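Local atomic coordinates of CrtC domain-containing protein (Fusarium vanettenii 77-13-4, PDB entry 7A0Q), a protein that probably detoxifies the plant phytoalexin kievitone by adding water to it, as a secreted fungal hydratase built from two lipocalin-like halves. Residues L133-S138 against I149-A153; L178-E184 against P198-W204. All coordinates share one frame; numbering follows the deposited sequence. Where two conformers were deposited one is given.

How the contacts relate
Contacts 1 and 2 are two strand pairings in the N-terminal lipocalin-like half, separated by one further pairing, that of strands 145-152 and 171-189, and together they illustrate how such a wall is built strand by strand. Their centres lie about 9 Å apart. Contact 1 comes first along the chain, pairing the arms of the hairpin 136-142 and 145-152; contact 2 follows, pairing strand 171-189 with strand 202-210. In the pairing between them, probable backbone hydrogen bonds connect the two contacts, from Asp152 N to Lys182 O (2.8 Å) and from Thr150 N to Glu184 O (2.9 Å). Four strands are thereby joined side by side, with contact 2 the more deeply buried.

Contact 1: residues L133-S138 against I149-A153; sequences LSKLRS and ITYDA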
ATOM      1  N   LEU A 133      -6.506  10.399 -12.036  1.00 18.45           N
ATOM      2  CA  LEU A 133      -6.565  10.734 -10.618  1.00 17.82           C
ATOM      3  C   LEU A 133      -8.007  10.845 -10.131  1.00 16.72           C
ATOM      4  O   LEU A 133      -8.328  10.396  -9.028  1.00 17.73           O
ATOM      5  CB  LEU A 133      -5.840  12.057 -10.354  1.00 16.13           C
ATOM      6  CG  LEU A 133      -4.316  12.039 -10.505  1.00 17.35           C
ATOM      7  CD1 LEU A 133      -3.812  13.474 -10.418  1.00 16.97           C
ATOM      8  CD2 LEU A 133      -3.682  11.153  -9.438  1.00 18.24           C
ATOM      9  N   SER A 134      -8.873  11.459 -10.942  1.00 18.15           N
ATOM     10  CA  SER A 134     -10.250  11.717 -10.529  1.00 21.43           C
ATOM     11  C   SER A 134     -11.095  10.455 -10.488  1.00 19.68           C
ATOM     12  O   SER A 134     -12.089  10.412  -9.751  1.00 17.93           O
ATOM     13  CB  SER A 134     -10.898  12.739 -11.463  1.00 21.44           C
ATOM     14  OG  SER A 134     -10.274  13.998 -11.333  1.00 26.88           O
ATOM     15  N   LYS A 135     -10.722   9.423 -11.242  1.00 17.61           N
ATOM     16  CA  LYS A 135     -11.405   8.141 -11.129  1.00 20.85           C
ATOM     17  C   LYS A 135     -10.450   7.036 -11.541  1.00 16.20           C
ATOM     18  O   LYS A 135     -10.012   6.988 -12.692  1.00 18.34           O
ATOM     19  CB  LYS A 135     -12.680   8.094 -11.974  1.00 18.61           C
ATOM     20  CG  LYS A 135     -13.589   6.932 -11.591  1.00 17.80           C
ATOM     21  CD  LYS A 135     -14.921   7.000 -12.332  1.00 21.43           C
ATOM     22  CE  LYS A 135     -15.818   5.832 -11.939  1.00 27.94           C
ATOM     23  NZ  LYS A 135     -17.067   5.812 -12.771  1.00 28.49           N
ATOM     24  N   LEU A 136     -10.145   6.165 -10.590  1.00 16.50           N
ATOM     25  CA  LEU A 136      -9.354   4.960 -10.776  1.00 14.23           C
ATOM     26  C   LEU A 136     -10.194   3.785 -10.305  1.00 16.55           C
ATOM     27  O   LEU A 136     -11.105   3.953  -9.489  1.00 19.12           O
ATOM     28  CB  LEU A 136      -8.042   5.027  -9.975  1.00 14.63           C
ATOM     29  CG  LEU A 136      -7.085   6.139 -10.388  1.00 19.03           C
ATOM     30  CD1 LEU A 136      -6.030   6.353  -9.286  1.00 18.13           C
ATOM     31  CD2 LEU A 136      -6.423   5.794 -11.706  1.00 18.48           C
ATOM     32  N   ARG A 137      -9.886   2.590 -10.807  1.00 14.63           N
ATOM     33  CA  ARG A 137     -10.682   1.405 -10.506  1.00 16.43           C
ATOM     34  C   ARG A 137      -9.773   0.223 -10.214  1.00 19.04           C
ATOM     35  O   ARG A 137      -8.892  -0.092 -11.021  1.00 16.66           O
ATOM     36  CB  ARG A 137     -11.626   1.061 -11.666  1.00 20.45           C
ATOM     37  CG  ARG A 137     -12.549  -0.137 -11.384  1.00 19.78           C
ATOM     38  CD  ARG A 137     -13.363  -0.560 -12.632  1.00 21.97           C
ATOM     39  NE  ARG A 137     -14.125   0.555 -13.186  1.00 22.70           N
ATOM     40  CZ  ARG A 137     -15.339   0.919 -12.770  1.00 23.38           C
ATOM     41  NH1 ARG A 137     -15.937   0.254 -11.793  1.00 23.59           N
ATOM     42  NH2 ARG A 137     -15.950   1.954 -13.329  1.00 26.02           N
ATOM     43  N   SER A 138      -9.989  -0.422  -9.064  1.00 15.80           N
ATOM     44  CA  SER A 138      -9.385  -1.712  -8.728  1.00 14.47           C
ATOM     45  C   SER A 138     -10.485  -2.761  -8.733  1.00 16.86           C
ATOM     46  O   SER A 138     -11.469  -2.623  -8.004  1.00 16.93           O
ATOM     47  CB  SER A 138      -8.695  -1.684  -7.358  1.00 15.02           C
ATOM     48  OG  SER A 138      -7.580  -0.810  -7.363  1.00 15.98           O
ATOM     49  N   ILE A 149     -14.046  -1.557  -7.169  1.00 14.87           N
ATOM     50  CA  ILE A 149     -13.853  -0.405  -6.299  1.00 16.39           C
ATOM     51  C   ILE A 149     -13.323   0.747  -7.138  1.00 18.01           C
ATOM     52  O   ILE A 149     -12.315   0.592  -7.836  1.00 16.05           O
ATOM     53  CB  ILE A 149     -12.865  -0.732  -5.164  1.00 16.80           C
ATOM     54  CG1 ILE A 149     -13.367  -1.934  -4.362  1.00 16.26           C
ATOM     55  CG2 ILE A 149     -12.662   0.482  -4.297  1.00 16.26           C
ATOM     56  CD1 ILE A 149     -12.379  -2.444  -3.305  1.00 18.06           C
ATOM     57  N   THR A 150     -13.986   1.901  -7.069  1.00 16.36           N
ATOM     58  CA  THR A 150     -13.470   3.097  -7.716  1.00 16.77           C
ATOM     59  C   THR A 150     -13.047   4.114  -6.670  1.00 17.79           C
ATOM     60  O   THR A 150     -13.557   4.124  -5.548  1.00 16.17           O
ATOM     61  CB  THR A 150     -14.494   3.732  -8.661  1.00 17.29           C
ATOM     62  OG1 THR A 150     -15.685   4.078  -7.939  1.00 19.76           O
ATOM     63  CG2 THR A 150     -14.828   2.767  -9.795  1.00 17.80           C
ATOM     64  N   TYR A 151     -12.075   4.949  -7.023  1.00 15.69           N
ATOM     65  CA  TYR A 151     -11.629   5.944  -6.058  1.00 13.09           C
ATOM     66  C   TYR A 151     -11.145   7.189  -6.785  1.00 14.24           C
ATOM     67  O   TYR A 151     -10.757   7.154  -7.956  1.00 16.55           O
ATOM     68  CB  TYR A 151     -10.547   5.392  -5.093  1.00 15.16           C
ATOM     69  CG  TYR A 151      -9.568   4.430  -5.724  1.00 15.89           C
ATOM     70  CD1 TYR A 151      -9.895   3.089  -5.903  1.00 15.13           C
ATOM     71  CD2 TYR A 151      -8.317   4.867  -6.152  1.00 14.71           C
ATOM     72  CE1 TYR A 151      -9.007   2.211  -6.508  1.00 16.32           C
ATOM     73  CE2 TYR A 151      -7.429   3.996  -6.754  1.00 12.95           C
ATOM     74  CZ  TYR A 151      -7.776   2.673  -6.922  1.00 14.87           C
ATOM     75  OH  TYR A 151      -6.892   1.809  -7.527  1.00 15.00           O
ATOM     76  N   ASP A 152     -11.210   8.301  -6.060  1.00 15.64           N
ATOM     77  CA  ASP A 152     -10.984   9.646  -6.577  1.00 16.87           C
ATOM     78  C   ASP A 152      -9.956  10.293  -5.656  1.00 15.37           C
ATOM     79  O   ASP A 152     -10.165  10.351  -4.439  1.00 18.73           O
ATOM     80  CB  ASP A 152     -12.315  10.417  -6.594  1.00 16.25           C
ATOM     81  CG  ASP A 152     -12.193  11.862  -7.060  1.00 22.23           C
ATOM     82  OD1 ASP A 152     -11.075  12.357  -7.313  1.00 21.47           O
ATOM     83  OD2 ASP A 152     -13.259  12.522  -7.178  1.00 24.17           O
ATOM     84  N   ALA A 153      -8.847  10.760  -6.233  1.00 16.35           N
ATOM     85  CA  ALA A 153      -7.670  11.154  -5.456  1.00 16.69           C
ATOM     86  C   ALA A 153      -7.850  12.531  -4.810  1.00 21.77           C
ATOM     87  O   ALA A 153      -7.050  13.449  -4.989  1.00 20.85           O
ATOM     88  CB  ALA A 153      -6.432  11.119  -6.338  1.00 21.39           C
TER
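Leu136, Arg137 and Ser138 pair with Tyr151, Thr150 and Ile149 as antiparallel strands; the axes of 136-138 and 149-152 approach to 4.6 Å and run at 150°. These segments belong to the arms of the beta hairpin 136-142 and 145-152 in the N-terminal lipocalin-like domain. Leu136 with Tyr151 and Ser138 with Ile149 are hydrogen-bonded pairs, while Arg137 and Thr150 form the non-hydrogen-bonded pair between them. Past the strand, Ala153 N still reaches Leu133 O at 2.9 Å, extending the ladder into the loop.

On the buried face, Tyr151 dominates. Its CG sits between its own backbone N and carbonyl carbon (chi1 37°), which swings the ring across to the partner strand. There the CE2 corner rests against Leu136 CB at 3.4 Å, with Leu136 CD1 also close.

The face bearing Arg137 and Thr150 is more exposed. Here the two side chains run alongside each other, and the Thr150 methyl CG2 lies over one face of the guanidinium, 3.4 Å from Arg137 NH1. Salt bridges to Asp148 and Glu128 hold the charged group in place. Back on the buried face, Tyr151 OH ends in a 2.7 Å hydrogen bond to Ser138 OG, a hydroxyl that also bonds Ser61 OG.

Contact 2: residues L178-E184 against P198-W204; sequences LPSAKTE and PAKSHTW
Ala181 and Thr203 supply the sole beta bridge here, a hydrogen-bonded antiparallel pair closed by Ala181 N to Thr203 O (2.9 Å) and Thr203 N to Ala181 O (3.1 Å). The strands 181-184 and 202-204 run at 120° to each other, and the chain turns a corner at Ser180, so regular pairing is brief.

Side-chain polar groups add to this ladder. Ala181 O takes a second hydrogen bond from Thr183 OG1, which reaches it from above the carbonyl plane. The same OG1 lies 2.7 Å from Thr203 OG1, a hydroxyl also hydrogen-bonded to Ser63 OG, so the bond between the two threonines is not settled. His202 ND1 donates, in its ring plane, to a lone pair of Pro179 O, just before the corner, at 3.2 Å; NE2 of the same ring bonds Tyr336, fixing the imidazole at both nitrogens.

Beyond the bridge, one water links Thr183 to the 198-201 segment that leads into strand 202-204. It accepts from Thr183 N and donates to Pro198 O and Ser201 O, each bond 2.7 Å long.

Apolar contacts lie at both ends. Trp204, its CG trans to the backbone N (chi1 179°), turns one indole face to Pro179, whose CB meets Trp204 CE3 at 3.4 Å. At the other end, Pro198 CB packs obliquely against Glu184 CG, 3.9 Å away.

His202 and Trp204 also meet His225, which, like Tyr336, belongs to the eight-stranded barrel of the second lipocalin-like domain. This brief antiparallel pairing, with a corner in one strand, is thus part of the interface between the two calycin-type halves of a CrtC-family protein.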
ATOM      1  N   LEU A 178      -1.413   8.141  -2.504  1.00 14.96           N
ATOM      2  CA  LEU A 178      -2.597   8.982  -2.374  1.00 13.98           C
ATOM      3  C   LEU A 178      -3.384   8.397  -1.212  1.00 13.83           C
ATOM      4  O   LEU A 178      -4.065   7.376  -1.383  1.00 14.66           O
ATOM      5  CB  LEU A 178      -3.424   8.965  -3.665  1.00 14.65           C
ATOM      6  CG  LEU A 178      -2.618   9.313  -4.919  1.00 17.30           C
ATOM      7  CD1 LEU A 178      -3.438   9.188  -6.205  1.00 18.29           C
ATOM      8  CD2 LEU A 178      -1.988  10.697  -4.793  1.00 19.97           C
ATOM      9  N   PRO A 179      -3.296   8.973   0.000  1.00 13.74           N
ATOM     10  CA  PRO A 179      -3.615   8.191   1.213  1.00 13.62           C
ATOM     11  C   PRO A 179      -5.086   7.967   1.536  1.00 15.39           C
ATOM     12  O   PRO A 179      -5.435   6.910   2.074  1.00 15.79           O
ATOM     13  CB  PRO A 179      -2.960   9.002   2.343  1.00 17.09           C
ATOM     14  CG  PRO A 179      -2.077   9.970   1.678  1.00 22.56           C
ATOM     15  CD  PRO A 179      -2.623  10.241   0.323  1.00 16.73           C
ATOM     16  N   SER A 180      -5.950   8.926   1.209  0.76 16.08           N
ATOM     17  CA  SER A 180      -7.326   8.917   1.705  0.76 15.52           C
ATOM     18  C   SER A 180      -8.305   9.272   0.594  0.76 17.71           C
ATOM     19  O   SER A 180      -9.151  10.160   0.736  0.76 17.86           O
ATOM     20  CB  SER A 180      -7.465   9.880   2.881  0.76 16.68           C
ATOM     21  OG  SER A 180      -6.713   9.417   3.984  0.76 20.59           O
ATOM     22  N   ALA A 181      -8.205   8.556  -0.524  1.00 15.72           N
ATOM     23  CA  ALA A 181      -9.051   8.829  -1.678  1.00 14.77           C
ATOM     24  C   ALA A 181     -10.499   8.432  -1.414  1.00 17.29           C
ATOM     25  O   ALA A 181     -10.774   7.380  -0.832  1.00 15.65           O
ATOM     26  CB  ALA A 181      -8.535   8.059  -2.903  1.00 17.04           C
ATOM     27  N   LYS A 182     -11.424   9.285  -1.851  1.00 15.86           N
ATOM     28  CA  LYS A 182     -12.844   8.940  -1.813  1.00 16.66           C
ATOM     29  C   LYS A 182     -13.093   7.656  -2.594  1.00 16.88           C
ATOM     30  O   LYS A 182     -12.616   7.501  -3.719  1.00 16.88           O
ATOM     31  CB  LYS A 182     -13.672  10.093  -2.388  1.00 16.63           C
ATOM     32  CG  LYS A 182     -15.176   9.875  -2.323  1.00 20.10           C
ATOM     33  CD  LYS A 182     -15.923  11.077  -2.892  1.00 24.04           C
ATOM     34  CE  LYS A 182     -17.421  10.773  -2.966  1.00 34.30           C
ATOM     35  NZ  LYS A 182     -18.203  11.881  -3.585  1.00 31.13           N
ATOM     36  N   THR A 183     -13.855   6.741  -1.994  1.00 15.95           N
ATOM     37  CA  THR A 183     -14.021   5.383  -2.489  1.00 14.38           C
ATOM     38  C   THR A 183     -15.496   5.035  -2.638  1.00 18.58           C
ATOM     39  O   THR A 183     -16.293   5.301  -1.738  1.00 18.71           O
ATOM     40  CB  THR A 183     -13.359   4.404  -1.513  1.00 17.59           C
ATOM     41  OG1 THR A 183     -11.992   4.795  -1.316  1.00 15.99           O
ATOM     42  CG2 THR A 183     -13.425   2.988  -2.030  1.00 17.97           C
ATOM     43  N   GLU A 184     -15.840   4.402  -3.762  1.00 16.93           N
ATOM     44  CA  GLU A 184     -17.189   3.915  -4.042  1.00 17.36           C
ATOM     45  C   GLU A 184     -17.090   2.528  -4.664  1.00 19.80           C
ATOM     46  O   GLU A 184     -16.005   2.048  -4.996  1.00 18.92           O
ATOM     47  CB  GLU A 184     -17.953   4.865  -4.977  1.00 17.65           C
ATOM     48  CG  GLU A 184     -18.183   6.249  -4.401  1.00 19.84           C
ATOM     49  CD  GLU A 184     -19.022   7.111  -5.311  1.00 35.15           C
ATOM     50  OE1 GLU A 184     -18.453   8.005  -5.973  1.00 28.96           O
ATOM     51  OE2 GLU A 184     -20.252   6.890  -5.368  1.00 31.83           O
ATOM     52  N   PRO A 198     -19.235   5.715   0.817  1.00 18.52           N
ATOM     53  CA  PRO A 198     -18.125   6.659   0.585  1.00 18.76           C
ATOM     54  C   PRO A 198     -17.878   7.617   1.743  1.00 21.72           C
ATOM     55  O   PRO A 198     -16.789   8.198   1.820  1.00 20.89           O
ATOM     56  CB  PRO A 198     -18.552   7.415  -0.678  1.00 20.93           C
ATOM     57  CG  PRO A 198     -20.054   7.292  -0.707  1.00 23.78           C
ATOM     58  CD  PRO A 198     -20.404   5.987  -0.038  1.00 20.79           C
ATOM     59  N   ALA A 199     -18.832   7.807   2.657  1.00 19.60           N
ATOM     60  CA  ALA A 199     -18.570   8.690   3.783  1.00 19.81           C
ATOM     61  C   ALA A 199     -17.691   8.041   4.842  1.00 18.66           C
ATOM     62  O   ALA A 199     -17.126   8.749   5.683  1.00 21.58           O
ATOM     63  CB  ALA A 199     -19.893   9.145   4.415  1.00 23.33           C
ATOM     64  N   LYS A 200     -17.555   6.716   4.820  1.00 17.84           N
ATOM     65  CA  LYS A 200     -16.885   5.993   5.890  1.00 18.47           C
ATOM     66  C   LYS A 200     -15.872   5.008   5.324  1.00 17.12           C
ATOM     67  O   LYS A 200     -15.648   3.931   5.874  1.00 18.18           O
ATOM     68  CB  LYS A 200     -17.909   5.302   6.787  1.00 22.48           C
ATOM     69  CG  LYS A 200     -18.746   6.319   7.567  1.00 27.18           C
ATOM     70  CD  LYS A 200     -19.856   5.673   8.374  1.00 33.69           C
ATOM     71  CE  LYS A 200     -20.595   6.729   9.203  1.00 36.28           C
ATOM     72  NZ  LYS A 200     -21.744   6.150   9.954  1.00 47.31           N
ATOM     73  N   SER A 201     -15.219   5.398   4.230  1.00 19.24           N
ATOM     74  CA  SER A 201     -14.261   4.553   3.525  1.00 17.97           C
ATOM     75  C   SER A 201     -13.145   5.447   2.985  1.00 15.26           C
ATOM     76  O   SER A 201     -13.320   6.655   2.819  1.00 17.49           O
ATOM     77  CB  SER A 201     -14.921   3.811   2.352  1.00 19.07           C
ATOM     78  OG  SER A 201     -15.933   2.900   2.792  1.00 18.76           O
ATOM     79  N   HIS A 202     -11.990   4.844   2.696  1.00 16.98           N
ATOM     80  CA  HIS A 202     -10.978   5.556   1.920  1.00 15.22           C
ATOM     81  C   HIS A 202     -10.011   4.544   1.339  1.00 13.69           C
ATOM     82  O   HIS A 202      -9.919   3.413   1.809  1.00 17.19           O
ATOM     83  CB  HIS A 202     -10.215   6.601   2.750  1.00 15.32           C
ATOM     84  CG  HIS A 202      -9.380   6.015   3.849  1.00 17.04           C
ATOM     85  ND1 HIS A 202      -8.009   5.852   3.751  1.00 17.74           N
ATOM     86  CD2 HIS A 202      -9.725   5.557   5.077  1.00 18.85           C
ATOM     87  CE1 HIS A 202      -7.552   5.322   4.874  1.00 17.46           C
ATOM     88  NE2 HIS A 202      -8.572   5.128   5.691  1.00 22.76           N
ATOM     89  N   THR A 203      -9.292   4.968   0.307  1.00 16.07           N
ATOM     90  CA  THR A 203      -8.329   4.100  -0.360  1.00 16.85           C
ATOM     91  C   THR A 203      -6.975   4.786  -0.377  1.00 12.77           C
ATOM     92  O   THR A 203      -6.882   5.970  -0.712  1.00 14.86           O
ATOM     93  CB  THR A 203      -8.776   3.769  -1.795  1.00 15.33           C
ATOM     94  OG1 THR A 203      -9.982   3.002  -1.745  1.00 14.82           O
ATOM     95  CG2 THR A 203      -7.713   2.957  -2.550  1.00 16.44           C
ATOM     96  N   TRP A 204      -5.932   4.045  -0.012  1.00 13.81           N
ATOM     97  CA  TRP A 204      -4.560   4.471  -0.238  1.00 14.58           C
ATOM     98  C   TRP A 204      -4.136   3.822  -1.545  1.00 12.34           C
ATOM     99  O   TRP A 204      -4.066   2.591  -1.639  1.00 14.53           O
ATOM    100  CB  TRP A 204      -3.644   4.051   0.906  1.00 15.07           C
ATOM    101  CG  TRP A 204      -2.183   4.455   0.723  1.00 11.93           C
ATOM    102  CD1 TRP A 204      -1.342   4.117  -0.314  1.00 14.50           C
ATOM    103  CD2 TRP A 204      -1.409   5.256   1.620  1.00 13.06           C
ATOM    104  NE1 TRP A 204      -0.088   4.660  -0.103  1.00 14.08           N
ATOM    105  CE2 TRP A 204      -0.108   5.364   1.076  1.00 12.20           C
ATOM    106  CE3 TRP A 204      -1.688   5.886   2.838  1.00 13.48           C
ATOM    107  CZ2 TRP A 204       0.910   6.077   1.714  1.00 14.37           C
ATOM    108  CZ3 TRP A 204      -0.667   6.585   3.476  1.00 14.54           C
ATOM    109  CH2 TRP A 204       0.607   6.685   2.906  1.00 14.38           C
TER
HETATM  110  O   HOH W   1     -14.615   7.395   0.528  1.00 18.53           O